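Local coordinates for protein FucU (Bifidobacterium longum subsp. infantis, PDB 3MVK) that probably interconverts sugar anomers and ring forms, acting as an L-fucose mutarotase and D-ribose pyranase, at residues G[78-92]-G[128-140]. Numbering follows the deposited sequence. Where two conformers were deposited one is given.
Sequences KVPGDTVATPIWDVY and SGESAQYANLILQ
Tyr134 has a positive phi of 51°, a left-handed conformation unfavourable for most residues with a side chain, and hydrogen-bonds to segment 78-92 through both its side-chain OH and its backbone carbonyl. With CG anti to the carbonyl carbon (chi1 -54°), the ring is sent toward Asp82 and Val79. Its OH donates to Asp82 OD2 at 2.6 Å, on the anti side, somewhat out of the carboxylate plane, and accepts the Val79 N-H at 3.1 Å along a nearly straight path (168°). Trp89 NE1 donates to Tyr134 O at 2.8 Å; the oxygen lies in the indole plane, though NE1 is tilted from the carbonyl plane. Lys78 CA stands over one Tyr134 ring face, 3.8 Å from the centroid, a CH-pi contact, while Val84 CG1 meets the edge. Val79 to Asp82 form a type II turn, and Tyr68 OH of the second subunit hydrogen-bonds to both Asp82 OD2 and Gln133 NE2. The contact joins the loop before helix 88-97 to the loop leading into strand 137-140 of the mixed RbsD/FucU sheet. A glycerol, probably from the crystallisation liquor, hydrogen-bonds to Tyr134 N, Gln133 NE2 and Asn136 OD1 and may mark a pocket. A leucine in place of Tyr134 would probably leave the Val79 N-H without its acceptor and Asp82 without this donor. Further along, Tyr92 OH reaches a lone pair of Ala135 O at 2.7 Å; Leu137 CD2 and Ile88 CG1 lie on opposite faces of its ring, each offset toward the rim.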
loop_
_atom_site.group_PDB
_atom_site.type_symbol
_atom_site.label_atom_id
_atom_site.label_comp_id
_atom_site.label_asym_id
_atom_site.label_seq_id
_atom_site.Cartn_x
_atom_site.Cartn_y
_atom_site.Cartn_z
ATOM N N LYS G 78 -38.799 11.324 -6.270
ATOM C CA LYS G 78 -39.434 10.327 -5.413
ATOM C C LYS G 78 -39.864 9.120 -6.221
ATOM O O LYS G 78 -40.305 9.254 -7.369
ATOM C CB LYS G 78 -40.604 10.941 -4.646
ATOM C CG LYS G 78 -40.158 12.137 -3.827
ATOM C CD LYS G 78 -41.195 12.566 -2.783
ATOM C CE LYS G 78 -42.545 12.889 -3.419
ATOM N NZ LYS G 78 -43.375 13.645 -2.421
ATOM N N VAL G 79 -39.720 7.948 -5.622
ATOM C CA VAL G 79 -40.184 6.698 -6.239
ATOM C C VAL G 79 -41.695 6.845 -6.476
ATOM O O VAL G 79 -42.403 7.292 -5.589
ATOM C CB VAL G 79 -39.862 5.506 -5.351
ATOM C CG1 VAL G 79 -40.491 4.222 -5.906
ATOM C CG2 VAL G 79 -38.330 5.354 -5.259
ATOM N N PRO G 80 -42.171 6.528 -7.692
ATOM C CA PRO G 80 -43.616 6.687 -7.930
ATOM C C PRO G 80 -44.432 5.989 -6.847
ATOM O O PRO G 80 -44.133 4.849 -6.494
ATOM C CB PRO G 80 -43.814 6.023 -9.291
ATOM C CG PRO G 80 -42.507 6.252 -9.997
ATOM C CD PRO G 80 -41.450 6.121 -8.915
ATOM N N GLY G 81 -45.411 6.699 -6.279
ATOM C CA GLY G 81 -46.222 6.151 -5.187
ATOM C C GLY G 81 -45.760 6.507 -3.783
ATOM O O GLY G 81 -46.519 6.370 -2.828
ATOM N N ASP G 82 -44.512 6.950 -3.642
ATOM C CA ASP G 82 -43.974 7.384 -2.343
ATOM C C ASP G 82 -44.365 8.851 -2.136
ATOM O O ASP G 82 -43.877 9.725 -2.847
ATOM C CB ASP G 82 -42.449 7.228 -2.351
ATOM C CG ASP G 82 -41.810 7.429 -0.983
ATOM O OD1 ASP G 82 -42.498 7.802 0.003
ATOM O OD2 ASP G 82 -40.589 7.191 -0.892
ATOM N N THR G 83 -45.265 9.113 -1.189
ATOM C CA THR G 83 -45.853 10.449 -1.032
ATOM C C THR G 83 -45.148 11.313 0.019
ATOM O O THR G 83 -45.635 12.401 0.333
ATOM C CB THR G 83 -47.366 10.369 -0.653
ATOM O OG1 THR G 83 -47.498 9.674 0.589
ATOM C CG2 THR G 83 -48.156 9.624 -1.716
ATOM N N VAL G 84 -44.008 10.856 0.552
ATOM C CA VAL G 84 -43.331 11.553 1.670
ATOM C C VAL G 84 -43.094 13.045 1.356
ATOM O O VAL G 84 -42.701 13.408 0.255
ATOM C CB VAL G 84 -41.999 10.840 2.085
ATOM C CG1 VAL G 84 -40.991 10.880 0.955
ATOM C CG2 VAL G 84 -41.400 11.439 3.374
ATOM N N ALA G 85 -43.383 13.915 2.319
ATOM C CA ALA G 85 -43.079 15.332 2.152
ATOM C C ALA G 85 -41.570 15.533 1.951
ATOM O O ALA G 85 -40.750 14.785 2.525
ATOM C CB ALA G 85 -43.539 16.095 3.371
ATOM N N THR G 86 -41.226 16.552 1.158
ATOM C CA THR G 86 -39.825 16.932 0.922
ATOM C C THR G 86 -39.580 18.446 1.074
ATOM O O THR G 86 -39.190 19.128 0.113
ATOM C CB THR G 86 -39.361 16.481 -0.482
ATOM O OG1 THR G 86 -40.188 17.095 -1.477
ATOM C CG2 THR G 86 -39.398 14.933 -0.633
ATOM N N PRO G 87 -39.768 18.975 2.292
ATOM C CA PRO G 87 -39.545 20.409 2.487
ATOM C C PRO G 87 -38.084 20.830 2.274
ATOM O O PRO G 87 -37.834 21.979 1.941
ATOM C CB PRO G 87 -39.955 20.627 3.944
ATOM C CG PRO G 87 -39.789 19.299 4.596
ATOM C CD PRO G 87 -40.245 18.342 3.534
ATOM N N ILE G 88 -37.143 19.904 2.409
ATOM C CA ILE G 88 -35.726 20.286 2.249
ATOM C C ILE G 88 -35.421 20.761 0.820
ATOM O O ILE G 88 -34.470 21.517 0.618
ATOM C CB ILE G 88 -34.760 19.147 2.650
ATOM C CG1 ILE G 88 -33.373 19.733 3.018
ATOM C CG2 ILE G 88 -34.664 18.141 1.531
ATOM C CD1 ILE G 88 -32.458 18.782 3.764
ATOM N N TRP G 89 -36.245 20.375 -0.152
ATOM C CA TRP G 89 -36.060 20.850 -1.525
ATOM C C TRP G 89 -36.156 22.365 -1.599
ATOM O O TRP G 89 -35.376 23.012 -2.288
ATOM C CB TRP G 89 -37.068 20.218 -2.475
ATOM C CG TRP G 89 -36.919 18.723 -2.638
ATOM C CD1 TRP G 89 -35.992 17.898 -2.027
ATOM C CD2 TRP G 89 -37.721 17.878 -3.466
ATOM N NE1 TRP G 89 -36.172 16.605 -2.435
ATOM C CE2 TRP G 89 -37.222 16.556 -3.319
ATOM C CE3 TRP G 89 -38.810 18.108 -4.330
ATOM C CZ2 TRP G 89 -37.778 15.456 -3.993
ATOM C CZ3 TRP G 89 -39.367 17.011 -5.001
ATOM C CH2 TRP G 89 -38.846 15.699 -4.826
ATOM N N ASP G 90 -37.107 22.945 -0.861
ATOM C CA ASP G 90 -37.252 24.404 -0.855
ATOM C C ASP G 90 -36.168 25.057 -0.005
ATOM O O ASP G 90 -35.737 26.164 -0.310
ATOM C CB ASP G 90 -38.638 24.826 -0.355
ATOM C CG ASP G 90 -39.739 24.609 -1.395
ATOM O OD1 ASP G 90 -39.457 24.299 -2.588
ATOM O OD2 ASP G 90 -40.914 24.755 -1.012
ATOM N N VAL G 91 -35.715 24.370 1.042
ATOM C CA VAL G 91 -34.569 24.857 1.813
ATOM C C VAL G 91 -33.349 24.966 0.886
ATOM O O VAL G 91 -32.665 26.000 0.841
ATOM C CB VAL G 91 -34.261 23.946 3.005
ATOM C CG1 VAL G 91 -32.944 24.339 3.684
ATOM C CG2 VAL G 91 -35.422 23.973 4.007
ATOM N N TYR G 92 -33.104 23.907 0.114
ATOM C CA TYR G 92 -31.976 23.917 -0.814
ATOM C C TYR G 92 -32.093 25.057 -1.828
ATOM O O TYR G 92 -31.114 25.741 -2.122
ATOM C CB TYR G 92 -31.881 22.583 -1.563
ATOM C CG TYR G 92 -31.387 21.411 -0.737
ATOM C CD1 TYR G 92 -30.665 21.601 0.459
ATOM C CD2 TYR G 92 -31.595 20.099 -1.181
ATOM C CE1 TYR G 92 -30.183 20.508 1.193
ATOM C CE2 TYR G 92 -31.116 19.016 -0.459
ATOM C CZ TYR G 92 -30.417 19.226 0.727
ATOM O OH TYR G 92 -29.932 18.138 1.426
ATOM N N SER G 128 -23.756 12.759 4.749
ATOM C CA SER G 128 -24.375 13.534 5.842
ATOM C C SER G 128 -25.172 12.629 6.745
ATOM O O SER G 128 -25.309 11.422 6.503
ATOM C CB SER G 128 -25.310 14.641 5.323
ATOM O OG SER G 128 -26.587 14.131 4.952
ATOM N N GLY G 129 -25.700 13.232 7.806
ATOM C CA GLY G 129 -26.654 12.537 8.659
ATOM C C GLY G 129 -28.084 12.980 8.458
ATOM O O GLY G 129 -28.920 12.727 9.321
ATOM N N GLU G 130 -28.363 13.612 7.319
ATOM C CA GLU G 130 -29.678 14.172 7.037
ATOM C C GLU G 130 -30.770 13.106 7.142
ATOM O O GLU G 130 -30.745 12.102 6.424
ATOM C CB GLU G 130 -29.697 14.850 5.658
ATOM C CG GLU G 130 -31.080 15.442 5.294
ATOM C CD GLU G 130 -31.593 16.395 6.367
ATOM O OE1 GLU G 130 -30.844 17.336 6.732
ATOM O OE2 GLU G 130 -32.731 16.187 6.858
ATOM N N SER G 131 -31.700 13.302 8.074
ATOM C CA SER G 131 -32.716 12.281 8.319
ATOM C C SER G 131 -33.859 12.329 7.312
ATOM O O SER G 131 -34.572 11.342 7.140
ATOM C CB SER G 131 -33.247 12.371 9.748
ATOM O OG SER G 131 -33.847 13.623 9.972
ATOM N N ALA G 132 -34.037 13.455 6.635
ATOM C CA ALA G 132 -35.082 13.518 5.599
ATOM C C ALA G 132 -34.763 12.619 4.396
ATOM O O ALA G 132 -33.597 12.510 3.977
ATOM C CB ALA G 132 -35.299 14.945 5.154
ATOM N N GLN G 133 -35.792 11.956 3.860
ATOM C CA GLN G 133 -35.636 11.246 2.594
ATOM C C GLN G 133 -35.607 12.191 1.389
ATOM O O GLN G 133 -36.110 13.336 1.430
ATOM C CB GLN G 133 -36.731 10.204 2.382
ATOM C CG GLN G 133 -36.510 8.880 3.110
ATOM C CD GLN G 133 -37.639 7.924 2.806
ATOM O OE1 GLN G 133 -38.754 8.093 3.307
ATOM N NE2 GLN G 133 -37.374 6.937 1.950
ATOM N N TYR G 134 -35.025 11.673 0.311
ATOM C CA TYR G 134 -34.792 12.421 -0.928
ATOM C C TYR G 134 -34.092 13.758 -0.701
ATOM O O TYR G 134 -34.399 14.738 -1.371
ATOM C CB TYR G 134 -36.101 12.591 -1.719
ATOM C CG TYR G 134 -36.789 11.264 -1.967
ATOM C CD1 TYR G 134 -36.349 10.409 -2.993
ATOM C CD2 TYR G 134 -37.873 10.857 -1.186
ATOM C CE1 TYR G 134 -36.969 9.183 -3.230
ATOM C CE2 TYR G 134 -38.517 9.630 -1.427
ATOM C CZ TYR G 134 -38.071 8.809 -2.453
ATOM O OH TYR G 134 -38.696 7.609 -2.683
ATOM N N ALA G 135 -33.144 13.779 0.240
ATOM C CA ALA G 135 -32.361 14.998 0.537
ATOM C C ALA G 135 -30.975 14.958 -0.115
ATOM O O ALA G 135 -30.107 15.789 0.184
ATOM C CB ALA G 135 -32.250 15.197 2.039
ATOM N N ASN G 136 -30.775 14.004 -1.016
ATOM C CA ASN G 136 -29.522 13.938 -1.794
ATOM C C ASN G 136 -29.422 15.091 -2.742
ATOM O O ASN G 136 -30.434 15.507 -3.304
ATOM C CB ASN G 136 -29.476 12.645 -2.594
ATOM C CG ASN G 136 -29.759 11.454 -1.735
ATOM O OD1 ASN G 136 -30.738 10.718 -1.948
ATOM N ND2 ASN G 136 -28.932 11.254 -0.767
ATOM N N LEU G 137 -28.222 15.620 -2.934
ATOM C CA LEU G 137 -28.060 16.724 -3.868
ATOM C C LEU G 137 -26.719 16.632 -4.555
ATOM O O LEU G 137 -25.682 16.609 -3.883
ATOM C CB LEU G 137 -28.217 18.067 -3.137
ATOM C CG LEU G 137 -28.336 19.353 -3.964
ATOM C CD1 LEU G 137 -29.662 19.429 -4.720
ATOM C CD2 LEU G 137 -28.169 20.574 -3.063
ATOM N N ILE G 138 -26.752 16.542 -5.886
ATOM C CA ILE G 138 -25.517 16.621 -6.706
ATOM C C ILE G 138 -25.251 18.071 -7.064
ATOM O O ILE G 138 -26.170 18.767 -7.502
ATOM C CB ILE G 138 -25.612 15.786 -8.000
ATOM C CG1 ILE G 138 -26.116 14.358 -7.690
ATOM C CG2 ILE G 138 -24.231 15.750 -8.721
ATOM C CD1 ILE G 138 -26.237 13.406 -8.930
ATOM N N LEU G 139 -24.008 18.532 -6.879
ATOM C CA LEU G 139 -23.619 19.907 -7.213
ATOM C C LEU G 139 -22.508 19.861 -8.247
ATOM O O LEU G 139 -21.580 19.059 -8.096
ATOM C CB LEU G 139 -23.080 20.628 -5.989
ATOM C CG LEU G 139 -24.049 20.850 -4.823
ATOM C CD1 LEU G 139 -23.326 21.647 -3.758
ATOM C CD2 LEU G 139 -25.275 21.619 -5.325
ATOM N N GLN G 140 -22.614 20.682 -9.292
ATOM C CA GLN G 140 -21.577 20.755 -10.327
ATOM C C GLN G 140 -20.827 22.077 -10.230
ATOM O O GLN G 140 -21.437 23.153 -10.196
ATOM C CB GLN G 140 -22.191 20.638 -11.725
ATOM C CG GLN G 140 -21.137 20.566 -12.827
ATOM C CD GLN G 140 -21.737 20.110 -14.132
ATOM O OE1 GLN G 140 -22.264 18.996 -14.229
ATOM N NE2 GLN G 140 -21.660 20.962 -15.155
HETATM O O HOH W 1 -41.306 7.396 2.605
HETATM O O HOH W 2 -37.896 14.656 2.851
#